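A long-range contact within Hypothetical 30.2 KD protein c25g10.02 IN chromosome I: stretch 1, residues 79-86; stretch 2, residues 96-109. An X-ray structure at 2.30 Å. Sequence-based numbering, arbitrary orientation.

Stretch 1 79-86: NGLDIQWT
Stretch 2 96-109: DLSIQLFNTLHEKF

Stretch 2 is continuous helix from D96 to F109, with i to i+4 backbone bonds such as L101 N to L97 O at 2.9 Å. Stretch 1 is an irregular strip running antiparallel to it: L81 lies by T104 (CA to CA 6.9 Å), I83 by Q100 (6.8 Å) and W85 by L97 (6.5 Å), so two residues of strip match three or four of helix.

The strip opens with a type I turn, N79 to D82, closed by D82 N to N79 O at 3.1 Å. N79, chi1 p, braces it from within: its OD1 accepts I83 N at 3.3 Å and, weakly, L81 N at 3.0 Å. D82 then takes phi/psi 54/49, and I83 to W85 extend, with I83 and W85 pointing CB toward the helix and Q84 sideways.

L81 (m, t) starts sideways, but its end reaches the helix, CD1 lying 3.8 Å from L101 CD1 and CD2 4.3 Å from L105 CD2. Its carbonyl lies close over T104, O to CG2 3.2 Å. T104 (m) turns its hydroxyl back to its own helix, OG1 donating to Q100 O at 2.7 Å, which leaves the methyl for L81.

I83 (m, t) fills a hollow lined by L97, Q100, L101 and T104: CD1 touches L101 CD1 at 3.5 Å and CG2 touches L97 CD1 at 4.0 Å. W85 (chi1 t, chi2 72°) lays its indole against L97 (t, p), whose CB sits 3.7 Å from the five-membered ring centroid, 11° off the normal, a CH-pi contact. D96 OD2 meets the ring edge, 3.4 Å from W85 CD1.

At the turn end, extended K108 (all t) brings NZ within 3.5 Å of G80 O. No clear hydrogen bond joins the stretches; the 562 Å² interface rests chiefly on shape, while T104 OG1 bonds within its own helix and W85 NE1 is satisfied elsewhere in the structure.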

ATOM      1  N   ASN A  79     -17.509  -4.525  14.711  1.00 57.62           N
ATOM      2  CA  ASN A  79     -17.450  -3.069  14.699  1.00 55.22           C
ATOM      3  C   ASN A  79     -18.614  -2.444  13.946  1.00 54.64           C
ATOM      4  O   ASN A  79     -19.327  -3.124  13.212  1.00 54.68           O
ATOM      5  CB  ASN A  79     -16.129  -2.627  14.073  1.00 54.97           C
ATOM      6  CG  ASN A  79     -15.916  -3.227  12.698  1.00 53.91           C
ATOM      7  OD1 ASN A  79     -16.521  -2.794  11.719  1.00 54.40           O
ATOM      8  ND2 ASN A  79     -15.067  -4.243  12.623  1.00 52.28           N
ATOM      9  N   GLY A  80     -18.789  -1.138  14.127  1.00 54.23           N
ATOM     10  CA  GLY A  80     -19.870  -0.427  13.471  1.00 53.26           C
ATOM     11  C   GLY A  80     -19.780  -0.347  11.959  1.00 54.94           C
ATOM     12  O   GLY A  80     -20.774  -0.047  11.301  1.00 55.79           O
ATOM     13  N   LEU A  81     -18.603  -0.609  11.397  1.00 54.43           N
ATOM     14  CA  LEU A  81     -18.439  -0.555   9.949  1.00 55.79           C
ATOM     15  C   LEU A  81     -18.845  -1.867   9.287  1.00 58.30           C
ATOM     16  O   LEU A  81     -18.749  -2.016   8.069  1.00 58.96           O
ATOM     17  CB  LEU A  81     -16.991  -0.213   9.585  1.00 53.43           C
ATOM     18  CG  LEU A  81     -16.577   1.233   9.888  1.00 55.56           C
ATOM     19  CD1 LEU A  81     -15.103   1.441   9.564  1.00 53.32           C
ATOM     20  CD2 LEU A  81     -17.445   2.186   9.076  1.00 54.51           C
ATOM     21  N   ASP A  82     -19.298  -2.815  10.101  1.00 59.88           N
ATOM     22  CA  ASP A  82     -19.729  -4.114   9.598  1.00 61.88           C
ATOM     23  C   ASP A  82     -18.645  -4.770   8.750  1.00 61.95           C
ATOM     24  O   ASP A  82     -18.906  -5.244   7.647  1.00 63.69           O
ATOM     25  CB  ASP A  82     -21.012  -3.954   8.782  1.00 62.35           C
ATOM     26  N   ILE A  83     -17.426  -4.797   9.277  1.00 62.23           N
ATOM     27  CA  ILE A  83     -16.305  -5.395   8.569  1.00 61.68           C
ATOM     28  C   ILE A  83     -15.874  -6.685   9.257  1.00 62.33           C
ATOM     29  O   ILE A  83     -15.434  -6.680  10.407  1.00 62.24           O
ATOM     30  CB  ILE A  83     -15.113  -4.407   8.495  1.00 60.71           C
ATOM     31  CG1 ILE A  83     -15.479  -3.242   7.575  1.00 60.48           C
ATOM     32  CG2 ILE A  83     -13.860  -5.112   7.992  1.00 58.53           C
ATOM     33  CD1 ILE A  83     -14.437  -2.162   7.497  1.00 61.06           C
ATOM     34  N   GLN A  84     -16.025  -7.794   8.543  1.00 63.15           N
ATOM     35  CA  GLN A  84     -15.654  -9.099   9.067  1.00 61.64           C
ATOM     36  C   GLN A  84     -14.280  -9.433   8.518  1.00 60.12           C
ATOM     37  O   GLN A  84     -14.136  -9.778   7.348  1.00 60.92           O
ATOM     38  CB  GLN A  84     -16.669 -10.144   8.633  1.00 61.51           C
ATOM     39  N   TRP A  85     -13.268  -9.322   9.369  1.00 58.78           N
ATOM     40  CA  TRP A  85     -11.902  -9.590   8.957  1.00 57.44           C
ATOM     41  C   TRP A  85     -11.106 -10.260  10.067  1.00 60.23           C
ATOM     42  O   TRP A  85     -11.089  -9.792  11.204  1.00 60.21           O
ATOM     43  CB  TRP A  85     -11.224  -8.280   8.564  1.00 52.90           C
ATOM     44  CG  TRP A  85      -9.822  -8.441   8.085  1.00 47.68           C
ATOM     45  CD1 TRP A  85      -9.418  -8.966   6.896  1.00 45.28           C
ATOM     46  CD2 TRP A  85      -8.631  -8.046   8.777  1.00 45.65           C
ATOM     47  NE1 TRP A  85      -8.046  -8.921   6.799  1.00 44.88           N
ATOM     48  CE2 TRP A  85      -7.540  -8.359   7.942  1.00 45.61           C
ATOM     49  CE3 TRP A  85      -8.382  -7.456  10.022  1.00 44.77           C
ATOM     50  CZ2 TRP A  85      -6.217  -8.100   8.308  1.00 46.30           C
ATOM     51  CZ3 TRP A  85      -7.066  -7.197  10.389  1.00 44.22           C
ATOM     52  CH2 TRP A  85      -6.000  -7.520   9.533  1.00 44.78           C
ATOM     53  N   THR A  86     -10.443 -11.356   9.724  1.00 62.69           N
ATOM     54  CA  THR A  86      -9.637 -12.088  10.687  1.00 66.06           C
ATOM     55  C   THR A  86      -8.222 -11.526  10.679  1.00 67.87           C
ATOM     56  O   THR A  86      -7.602 -11.404   9.622  1.00 69.10           O
ATOM     57  CB  THR A  86      -9.600 -13.590  10.348  1.00 65.76           C
ATOM     58  OG1 THR A  86     -10.930 -14.122  10.420  1.00 67.49           O
ATOM     59  CG2 THR A  86      -8.710 -14.339  11.325  1.00 65.22           C
ATOM     60  N   ASP A  96      -7.600  -7.589   1.345  1.00 47.37           N
ATOM     61  CA  ASP A  96      -8.979  -7.934   1.665  1.00 47.99           C
ATOM     62  C   ASP A  96      -9.585  -6.895   2.605  1.00 46.77           C
ATOM     63  O   ASP A  96     -10.718  -6.460   2.419  1.00 46.34           O
ATOM     64  CB  ASP A  96      -9.035  -9.314   2.319  1.00 52.30           C
ATOM     65  CG  ASP A  96     -10.437  -9.704   2.735  1.00 56.59           C
ATOM     66  OD1 ASP A  96     -11.325  -9.761   1.861  1.00 59.03           O
ATOM     67  OD2 ASP A  96     -10.651  -9.953   3.940  1.00 62.99           O
ATOM     68  N   LEU A  97      -8.824  -6.508   3.625  1.00 42.83           N
ATOM     69  CA  LEU A  97      -9.294  -5.512   4.578  1.00 42.08           C
ATOM     70  C   LEU A  97      -9.413  -4.146   3.902  1.00 40.26           C
ATOM     71  O   LEU A  97     -10.396  -3.430   4.101  1.00 38.17           O
ATOM     72  CB  LEU A  97      -8.331  -5.419   5.767  1.00 41.26           C
ATOM     73  CG  LEU A  97      -8.642  -4.376   6.846  1.00 41.91           C
ATOM     74  CD1 LEU A  97      -9.930  -4.740   7.571  1.00 38.58           C
ATOM     75  CD2 LEU A  97      -7.486  -4.311   7.827  1.00 39.40           C
ATOM     76  N   SER A  98      -8.410  -3.791   3.104  1.00 38.10           N
ATOM     77  CA  SER A  98      -8.414  -2.508   2.416  1.00 42.43           C
ATOM     78  C   SER A  98      -9.608  -2.375   1.477  1.00 44.15           C
ATOM     79  O   SER A  98     -10.213  -1.309   1.383  1.00 42.74           O
ATOM     80  CB  SER A  98      -7.122  -2.327   1.621  1.00 41.80           C
ATOM     81  OG  SER A  98      -5.990  -2.402   2.469  1.00 46.31           O
ATOM     82  N   ILE A  99      -9.945  -3.460   0.788  1.00 45.89           N
ATOM     83  CA  ILE A  99     -11.060  -3.446  -0.150  1.00 46.43           C
ATOM     84  C   ILE A  99     -12.399  -3.273   0.561  1.00 46.31           C
ATOM     85  O   ILE A  99     -13.242  -2.499   0.113  1.00 47.31           O
ATOM     86  CB  ILE A  99     -11.052  -4.731  -1.014  1.00 47.40           C
ATOM     87  CG1 ILE A  99      -9.819  -4.706  -1.922  1.00 47.02           C
ATOM     88  CG2 ILE A  99     -12.325  -4.829  -1.850  1.00 47.78           C
ATOM     89  CD1 ILE A  99      -9.568  -5.994  -2.681  1.00 48.45           C
ATOM     90  N   GLN A 100     -12.598  -3.972   1.674  1.00 46.50           N
ATOM     91  CA  GLN A 100     -13.849  -3.835   2.416  1.00 46.71           C
ATOM     92  C   GLN A 100     -13.941  -2.422   2.988  1.00 46.93           C
ATOM     93  O   GLN A 100     -14.965  -1.749   2.870  1.00 47.62           O
ATOM     94  CB  GLN A 100     -13.918  -4.832   3.574  1.00 48.26           C
ATOM     95  CG  GLN A 100     -13.776  -6.291   3.191  1.00 50.98           C
ATOM     96  CD  GLN A 100     -14.105  -7.216   4.351  1.00 52.28           C
ATOM     97  OE1 GLN A 100     -13.417  -8.214   4.587  1.00 54.93           O
ATOM     98  NE2 GLN A 100     -15.166  -6.889   5.083  1.00 50.80           N
ATOM     99  N   LEU A 101     -12.859  -1.982   3.620  1.00 46.69           N
ATOM    100  CA  LEU A 101     -12.820  -0.658   4.220  1.00 45.89           C
ATOM    101  C   LEU A 101     -13.083   0.406   3.162  1.00 44.91           C
ATOM    102  O   LEU A 101     -13.799   1.370   3.407  1.00 44.77           O
ATOM    103  CB  LEU A 101     -11.459  -0.426   4.874  1.00 46.25           C
ATOM    104  CG  LEU A 101     -11.346   0.720   5.877  1.00 49.39           C
ATOM    105  CD1 LEU A 101     -12.475   0.636   6.910  1.00 47.98           C
ATOM    106  CD2 LEU A 101      -9.984   0.638   6.564  1.00 48.95           C
ATOM    107  N   PHE A 102     -12.504   0.214   1.983  1.00 43.43           N
ATOM    108  CA  PHE A 102     -12.666   1.151   0.881  1.00 43.33           C
ATOM    109  C   PHE A 102     -14.127   1.221   0.437  1.00 43.94           C
ATOM    110  O   PHE A 102     -14.698   2.306   0.333  1.00 43.22           O
ATOM    111  CB  PHE A 102     -11.794   0.724  -0.297  1.00 41.51           C
ATOM    112  CG  PHE A 102     -11.826   1.680  -1.456  1.00 42.12           C
ATOM    113  CD1 PHE A 102     -11.045   2.832  -1.445  1.00 43.02           C
ATOM    114  CD2 PHE A 102     -12.646   1.433  -2.554  1.00 42.92           C
ATOM    115  CE1 PHE A 102     -11.080   3.726  -2.516  1.00 43.83           C
ATOM    116  CE2 PHE A 102     -12.690   2.318  -3.628  1.00 41.86           C
ATOM    117  CZ  PHE A 102     -11.907   3.468  -3.610  1.00 44.25           C
ATOM    118  N   ASN A 103     -14.727   0.061   0.180  1.00 44.57           N
ATOM    119  CA  ASN A 103     -16.116   0.012  -0.260  1.00 46.21           C
ATOM    120  C   ASN A 103     -17.072   0.479   0.817  1.00 47.08           C
ATOM    121  O   ASN A 103     -18.004   1.230   0.542  1.00 48.19           O
ATOM    122  CB  ASN A 103     -16.526  -1.410  -0.666  1.00 46.73           C
ATOM    123  CG  ASN A 103     -15.710  -1.946  -1.813  1.00 48.05           C
ATOM    124  OD1 ASN A 103     -15.208  -1.189  -2.641  1.00 52.20           O
ATOM    125  ND2 ASN A 103     -15.582  -3.266  -1.878  1.00 48.93           N
ATOM    126  N   THR A 104     -16.847   0.027   2.045  1.00 48.83           N
ATOM    127  CA  THR A 104     -17.725   0.391   3.146  1.00 49.14           C
ATOM    128  C   THR A 104     -17.756   1.890   3.406  1.00 49.89           C
ATOM    129  O   THR A 104     -18.810   2.440   3.720  1.00 51.41           O
ATOM    130  CB  THR A 104     -17.328  -0.339   4.441  1.00 49.79           C
ATOM    131  OG1 THR A 104     -17.288  -1.750   4.196  1.00 51.87           O
ATOM    132  CG2 THR A 104     -18.344  -0.063   5.540  1.00 51.49           C
ATOM    133  N   LEU A 105     -16.612   2.556   3.278  1.00 49.46           N
ATOM    134  CA  LEU A 105     -16.567   3.998   3.512  1.00 49.60           C
ATOM    135  C   LEU A 105     -17.231   4.792   2.374  1.00 50.46           C
ATOM    136  O   LEU A 105     -17.836   5.838   2.614  1.00 48.95           O
ATOM    137  CB  LEU A 105     -15.115   4.467   3.699  1.00 47.46           C
ATOM    138  CG  LEU A 105     -14.302   3.883   4.867  1.00 47.97           C
ATOM    139  CD1 LEU A 105     -12.882   4.426   4.812  1.00 43.74           C
ATOM    140  CD2 LEU A 105     -14.951   4.224   6.203  1.00 45.36           C
ATOM    141  N   HIS A 106     -17.118   4.298   1.142  1.00 50.67           N
ATOM    142  CA  HIS A 106     -17.714   4.980  -0.009  1.00 52.60           C
ATOM    143  C   HIS A 106     -19.227   4.823  -0.059  1.00 52.87           C
ATOM    144  O   HIS A 106     -19.950   5.770  -0.367  1.00 52.16           O
ATOM    145  CB  HIS A 106     -17.112   4.458  -1.317  1.00 53.77           C
ATOM    146  CG  HIS A 106     -15.793   5.076  -1.663  1.00 56.74           C
ATOM    147  ND1 HIS A 106     -15.670   6.392  -2.054  1.00 56.56           N
ATOM    148  CD2 HIS A 106     -14.538   4.569  -1.643  1.00 55.76           C
ATOM    149  CE1 HIS A 106     -14.395   6.670  -2.258  1.00 57.56           C
ATOM    150  NE2 HIS A 106     -13.686   5.580  -2.015  1.00 57.66           N
ATOM    151  N   GLU A 107     -19.697   3.622   0.255  1.00 53.15           N
ATOM    152  CA  GLU A 107     -21.120   3.320   0.229  1.00 54.66           C
ATOM    153  C   GLU A 107     -21.869   3.932   1.401  1.00 54.65           C
ATOM    154  O   GLU A 107     -23.035   4.304   1.280  1.00 54.89           O
ATOM    155  CB  GLU A 107     -21.326   1.806   0.220  1.00 54.28           C
ATOM    156  N   LYS A 108     -21.191   4.035   2.536  1.00 54.93           N
ATOM    157  CA  LYS A 108     -21.809   4.571   3.738  1.00 55.16           C
ATOM    158  C   LYS A 108     -21.758   6.092   3.859  1.00 54.32           C
ATOM    159  O   LYS A 108     -22.667   6.704   4.424  1.00 52.86           O
ATOM    160  CB  LYS A 108     -21.155   3.934   4.969  1.00 57.81           C
ATOM    161  CG  LYS A 108     -21.764   4.359   6.289  1.00 61.85           C
ATOM    162  CD  LYS A 108     -21.232   3.521   7.441  1.00 65.47           C
ATOM    163  CE  LYS A 108     -21.857   3.955   8.762  1.00 66.94           C
ATOM    164  NZ  LYS A 108     -21.454   3.072   9.894  1.00 70.18           N
ATOM    165  N   PHE A 109     -20.711   6.704   3.317  1.00 51.61           N
ATOM    166  CA  PHE A 109     -20.558   8.146   3.422  1.00 50.78           C
ATOM    167  C   PHE A 109     -20.550   8.890   2.095  1.00 51.68           C
ATOM    168  O   PHE A 109     -20.916  10.064   2.044  1.00 52.34           O
ATOM    169  CB  PHE A 109     -19.278   8.462   4.200  1.00 48.65           C
ATOM    170  CG  PHE A 109     -19.215   7.800   5.543  1.00 47.07           C
ATOM    171  CD1 PHE A 109     -18.078   7.102   5.936  1.00 44.79           C
ATOM    172  CD2 PHE A 109     -20.306   7.852   6.409  1.00 45.93           C
ATOM    173  CE1 PHE A 109     -18.027   6.462   7.168  1.00 44.01           C
ATOM    174  CE2 PHE A 109     -20.267   7.217   7.647  1.00 44.49           C
ATOM    175  CZ  PHE A 109     -19.127   6.519   8.028  1.00 45.19           C
TER